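Matching sites in enzyme subtilase SubTY from Bacillus sp. TY145 from Bacillus sp., a protein that probably hydrolyses peptide bonds as a bacterial serine protease of the subtilase family, through a Ser-His-Asp triad (PDB 5FFN (chain A, 1.80 Å), residues Val33-Val38 and Gln70-His75), and in its relative deseasin MCP-01 from Pseudoalteromonas sp. (PDB 3VV3 (chain B, 1.76 Å), residues Val48-Val53 and Glu103-His108). Both blocks share one frame: the second was fitted to the first on N, CA, C and O of the twelve residues, RMSD 0.32 Å. Numbering follows each deposited sequence.

Structure 1 (5FFN); sequences VLDTGV and QGHGTH.
Thr36 and Gly73 face each other with their CA atoms 4.8 Å apart, where the end of strand 29-35 in the main sheet meets the first turn of helix 72-81, with Gly71 as its N-cap. Thr36 OG1 accepts the amide of Gly73 at 2.9 Å; chi1 of 65° sets the hydroxyl between its own backbone N and carbonyl carbon, turned to the helix, and Asp68 holds it as well. Gly73 CA makes a CA-H...O contact with Gly37 O at 3.2 Å, and a CB here would run into that same oxygen. Asp35 OD1 takes His72 ND1 on its syn lone pair, 2.7 Å and 165°, in the ring plane, and the amide of Thr36 on its anti lone pair, so two donors fix the carboxylate. With Ser251 these residues probably form the Asp-His-Ser triad of subtilases. Gln70 packs its CB against Thr36 OG1 (3.9 Å), and its bent chain brings OE1 to within 2.8 Å of His72 N, holding the helix start. Leu34 is buried against Ile121 and Val124 of helix 114-131.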
loop_
_atom_site.group_PDB
_atom_site.type_symbol
_atom_site.label_atom_id
_atom_site.label_comp_id
_atom_site.label_asym_id
_atom_site.label_seq_id
_atom_site.Cartn_x
_atom_site.Cartn_y
_atom_site.Cartn_z
ATOM N N VAL A 33 1.440 0.930 10.392
ATOM C CA VAL A 33 0.632 1.456 9.288
ATOM C C VAL A 33 0.782 2.967 9.291
ATOM O O VAL A 33 0.210 3.687 10.168
ATOM C CB VAL A 33 -0.835 1.014 9.376
ATOM C CG1 VAL A 33 -1.673 1.692 8.303
ATOM C CG2 VAL A 33 -0.930 -0.499 9.280
ATOM N N LEU A 34 1.549 3.449 8.317
ATOM C CA LEU A 34 1.889 4.883 8.170
ATOM C C LEU A 34 0.917 5.421 7.122
ATOM O O LEU A 34 1.067 5.183 5.937
ATOM C CB LEU A 34 3.354 5.079 7.764
ATOM C CG LEU A 34 4.386 5.170 8.883
ATOM C CD1 LEU A 34 4.372 3.913 9.811
ATOM C CD2 LEU A 34 5.798 5.453 8.305
ATOM N N ASP A 35 -0.102 6.128 7.583
ATOM C CA ASP A 35 -1.236 6.388 6.750
ATOM C C ASP A 35 -2.075 7.571 7.258
ATOM O O ASP A 35 -1.550 8.473 7.929
ATOM C CB ASP A 35 -2.081 5.094 6.628
ATOM C CG ASP A 35 -2.795 4.980 5.298
ATOM O OD1 ASP A 35 -3.684 5.810 5.023
ATOM O OD2 ASP A 35 -2.451 4.047 4.531
ATOM N N THR A 36 -3.364 7.580 6.918
ATOM C CA THR A 36 -4.268 8.681 7.330
ATOM C C THR A 36 -4.713 8.640 8.818
ATOM O O THR A 36 -5.558 9.433 9.231
ATOM C CB THR A 36 -5.518 8.734 6.445
ATOM O OG1 THR A 36 -6.296 7.533 6.634
ATOM C CG2 THR A 36 -5.154 8.922 5.000
ATOM N N GLY A 37 -4.142 7.708 9.584
ATOM C CA GLY A 37 -4.561 7.372 10.948
ATOM C C GLY A 37 -5.346 6.062 10.887
ATOM O O GLY A 37 -5.571 5.500 9.800
ATOM N N VAL A 38 -5.750 5.567 12.064
ATOM C CA VAL A 38 -6.560 4.348 12.148
ATOM C C VAL A 38 -7.580 4.517 13.300
ATOM O O VAL A 38 -7.235 5.017 14.384
ATOM C CB VAL A 38 -5.672 3.079 12.406
ATOM C CG1 VAL A 38 -6.514 1.821 12.593
ATOM C CG2 VAL A 38 -4.655 2.894 11.310
ATOM N N GLN A 70 -10.546 9.921 7.237
ATOM C CA GLN A 70 -10.599 9.674 5.808
ATOM C C GLN A 70 -11.175 8.263 5.490
ATOM O O GLN A 70 -12.073 8.083 4.611
ATOM C CB GLN A 70 -9.153 9.779 5.256
ATOM C CG GLN A 70 -9.075 10.072 3.766
ATOM C CD GLN A 70 -9.760 9.024 2.869
ATOM O OE1 GLN A 70 -9.569 7.804 3.011
ATOM N NE2 GLN A 70 -10.611 9.511 1.971
ATOM N N GLY A 71 -10.605 7.267 6.162
ATOM C CA GLY A 71 -11.008 5.865 5.954
ATOM C C GLY A 71 -9.859 4.976 5.493
ATOM O O GLY A 71 -9.720 3.854 5.945
ATOM N N HIS A 72 -9.043 5.519 4.605
ATOM C CA HIS A 72 -7.971 4.776 3.943
ATOM C C HIS A 72 -7.082 4.042 4.951
ATOM O O HIS A 72 -6.903 2.815 4.838
ATOM C CB HIS A 72 -7.192 5.762 3.041
ATOM C CG HIS A 72 -6.087 5.128 2.253
ATOM N ND1 HIS A 72 -4.823 4.964 2.763
ATOM C CD2 HIS A 72 -6.050 4.676 0.985
ATOM C CE1 HIS A 72 -4.059 4.404 1.837
ATOM N NE2 HIS A 72 -4.781 4.217 0.751
ATOM N N GLY A 73 -6.569 4.739 5.975
ATOM C CA GLY A 73 -5.694 4.109 6.960
ATOM C C GLY A 73 -6.378 2.996 7.745
ATOM O O GLY A 73 -5.769 1.967 8.048
ATOM N N THR A 74 -7.653 3.209 8.073
ATOM C CA THR A 74 -8.448 2.158 8.754
ATOM C C THR A 74 -8.650 0.902 7.905
ATOM O O THR A 74 -8.535 -0.235 8.420
ATOM C CB THR A 74 -9.815 2.728 9.235
ATOM O OG1 THR A 74 -9.538 3.817 10.110
ATOM C CG2 THR A 74 -10.635 1.632 9.999
ATOM N N HIS A 75 -8.865 1.124 6.620
ATOM C CA HIS A 75 -9.098 0.119 5.623
ATOM C C HIS A 75 -7.806 -0.729 5.465
ATOM O O HIS A 75 -7.826 -1.954 5.555
ATOM C CB HIS A 75 -9.553 0.791 4.336
ATOM C CG HIS A 75 -10.119 -0.142 3.332
ATOM N ND1 HIS A 75 -9.332 -0.919 2.507
ATOM C CD2 HIS A 75 -11.399 -0.484 3.065
ATOM C CE1 HIS A 75 -10.108 -1.681 1.758
ATOM N NE2 HIS A 75 -11.373 -1.427 2.069
#

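Structure 2 (3VV3); sequences VIDTGV and EGHGTH.
Thr51 and Gly106 face each other across the two segments with their CA atoms 4.9 Å apart, and Gly104 is the N-cap. Thr51 OG1 accepts the amide of Gly106 at 2.9 Å; chi1 of 64° sets the hydroxyl between its own backbone N and carbonyl carbon, turned to the helix, and Asp101 holds it as well. Gly106 CA makes a CA-H...O contact with Gly52 O at 3.1 Å, and a CB here would run into that same oxygen. Asp50 OD1 takes His105 ND1 on its syn lone pair, 2.7 Å and 153°, in the ring plane, and the amide of Thr51 on its anti lone pair, so two donors fix the carboxylate. With Ser270 these residues probably form the Asp-His-Ser triad of subtilases. Glu103 packs its CB against Thr51 OG1 (3.8 Å), and its bent chain brings OE1 to within 3.0 Å of His105 N, holding the helix start. Ile49 is buried against Cys152 and Ile153 of helix 146-161.

Comparison
The exchange that bears on the contact is Gln70(A) to Glu103(B): an amide becomes a carboxylate on nearly the same path. The CB atoms coincide within the error and chi1 is -158° against -157°. The carboxylate lies where the amide was, with OE1 of Gln70(A) and OE1 of Glu103(B) 0.8 Å apart, and NE2 of Gln70(A) and OE2 of Glu103(B) 0.7 Å apart. What goes is the N-H donor of the amide; an acceptor oxygen, probably carrying negative charge, comes in its place. The link to the helix start is kept, from His72(A) N to Gln70(A) OE1 at 2.8 Å and from His105(B) N to Glu103(B) OE1 at 3.0 Å, and the CB touches Thr36(A) OG1 and Thr51(B) OG1 alike. Asp35(A), Thr36(A) and Thr74(A) and their counterparts Asp50(B), Thr51(B) and Thr107(B) keep their places, and the bond Gly73(A) N to Thr36(A) OG1 recurs as Gly106(B) N to Thr51(B) OG1. On the strand, Leu34(A) gives way to Ile49(B), both buried: the CG2 branch of Ile49(B) has no counterpart in the side chain of Leu34(A), while CD2 of Leu34(A) and CD1 of Ile49(B) are 0.8 Å apart. Last, the side chain of Val38(A) is shifted in Val53(B) within one rotamer, CB atoms 0.8 Å apart after superposition, yet Val38(A) CG2 touches Val33(A) CG1 and Val53(B) CG2 touches Val48(B) CG1.

Structure 2 (3VV3)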
loop_
_atom_site.group_PDB
_atom_site.type_symbol
_atom_site.label_atom_id
_atom_site.label_comp_id
_atom_site.label_asym_id
_atom_site.label_seq_id
_atom_site.Cartn_x
_atom_site.Cartn_y
_atom_site.Cartn_z
ATOM N N VAL B 48 1.170 1.330 10.921
ATOM C CA VAL B 48 0.486 1.758 9.699
ATOM C C VAL B 48 0.689 3.258 9.529
ATOM O O VAL B 48 0.238 4.050 10.357
ATOM C CB VAL B 48 -1.023 1.426 9.736
ATOM C CG1 VAL B 48 -1.742 2.029 8.524
ATOM C CG2 VAL B 48 -1.234 -0.078 9.816
ATOM N N ILE B 49 1.401 3.631 8.464
ATOM C CA ILE B 49 1.694 5.030 8.162
ATOM C C ILE B 49 0.763 5.478 7.035
ATOM O O ILE B 49 0.900 5.041 5.885
ATOM C CB ILE B 49 3.180 5.193 7.780
ATOM C CG1 ILE B 49 4.063 4.729 8.954
ATOM C CG2 ILE B 49 3.479 6.648 7.366
ATOM C CD1 ILE B 49 5.597 4.741 8.675
ATOM N N ASP B 50 -0.210 6.318 7.371
ATOM C CA ASP B 50 -1.334 6.527 6.468
ATOM C C ASP B 50 -2.187 7.694 6.964
ATOM O O ASP B 50 -1.660 8.658 7.532
ATOM C CB ASP B 50 -2.143 5.225 6.409
ATOM C CG ASP B 50 -2.856 5.014 5.074
ATOM O OD1 ASP B 50 -3.735 5.824 4.715
ATOM O OD2 ASP B 50 -2.563 4.005 4.401
ATOM N N THR B 51 -3.497 7.612 6.747
ATOM C CA THR B 51 -4.410 8.655 7.208
ATOM C C THR B 51 -4.815 8.469 8.669
ATOM O O THR B 51 -5.657 9.214 9.179
ATOM C CB THR B 51 -5.716 8.683 6.381
ATOM O OG1 THR B 51 -6.427 7.457 6.576
ATOM C CG2 THR B 51 -5.425 8.865 4.896
ATOM N N GLY B 52 -4.242 7.461 9.322
ATOM C CA GLY B 52 -4.583 7.147 10.700
ATOM C C GLY B 52 -5.143 5.738 10.856
ATOM O O GLY B 52 -5.155 4.951 9.909
ATOM N N VAL B 53 -5.601 5.425 12.064
ATOM C CA VAL B 53 -6.244 4.149 12.367
ATOM C C VAL B 53 -7.448 4.437 13.248
ATOM O O VAL B 53 -7.314 5.093 14.273
ATOM C CB VAL B 53 -5.297 3.213 13.150
ATOM C CG1 VAL B 53 -6.003 1.901 13.502
ATOM C CG2 VAL B 53 -4.024 2.945 12.341
ATOM N N GLU B 103 -10.340 9.951 7.617
ATOM C CA GLU B 103 -10.388 9.878 6.150
ATOM C C GLU B 103 -10.943 8.543 5.685
ATOM O O GLU B 103 -11.885 8.504 4.887
ATOM C CB GLU B 103 -8.995 10.106 5.554
ATOM C CG GLU B 103 -9.014 10.601 4.100
ATOM C CD GLU B 103 -9.402 9.522 3.102
ATOM O OE1 GLU B 103 -9.069 8.341 3.330
ATOM O OE2 GLU B 103 -10.033 9.855 2.072
ATOM N N GLY B 104 -10.353 7.454 6.174
ATOM C CA GLY B 104 -10.834 6.110 5.872
ATOM C C GLY B 104 -9.787 5.111 5.404
ATOM O O GLY B 104 -9.870 3.907 5.692
ATOM N N HIS B 105 -8.805 5.609 4.657
ATOM C CA HIS B 105 -7.831 4.758 3.986
ATOM C C HIS B 105 -7.011 3.926 4.984
ATOM O O HIS B 105 -6.809 2.717 4.796
ATOM C CB HIS B 105 -6.920 5.644 3.127
ATOM C CG HIS B 105 -6.032 4.889 2.190
ATOM N ND1 HIS B 105 -4.748 4.513 2.524
ATOM C CD2 HIS B 105 -6.235 4.453 0.923
ATOM C CE1 HIS B 105 -4.200 3.864 1.513
ATOM N NE2 HIS B 105 -5.084 3.813 0.527
ATOM N N GLY B 106 -6.533 4.575 6.040
ATOM C CA GLY B 106 -5.676 3.905 7.006
ATOM C C GLY B 106 -6.407 2.820 7.768
ATOM O O GLY B 106 -5.819 1.806 8.150
ATOM N N THR B 107 -7.695 3.036 7.999
ATOM C CA THR B 107 -8.507 2.048 8.702
ATOM C C THR B 107 -8.740 0.837 7.814
ATOM O O THR B 107 -8.761 -0.305 8.283
ATOM C CB THR B 107 -9.840 2.659 9.133
ATOM O OG1 THR B 107 -9.576 3.734 10.039
ATOM C CG2 THR B 107 -10.740 1.613 9.823
ATOM N N HIS B 108 -8.895 1.097 6.521
ATOM C CA HIS B 108 -9.089 0.026 5.553
ATOM C C HIS B 108 -7.865 -0.894 5.509
ATOM O O HIS B 108 -7.996 -2.121 5.621
ATOM C CB HIS B 108 -9.406 0.613 4.169
ATOM C CG HIS B 108 -10.008 -0.379 3.223
ATOM N ND1 HIS B 108 -9.245 -1.258 2.484
ATOM C CD2 HIS B 108 -11.301 -0.632 2.902
ATOM C CE1 HIS B 108 -10.043 -2.012 1.744
ATOM N NE2 HIS B 108 -11.293 -1.654 1.980
#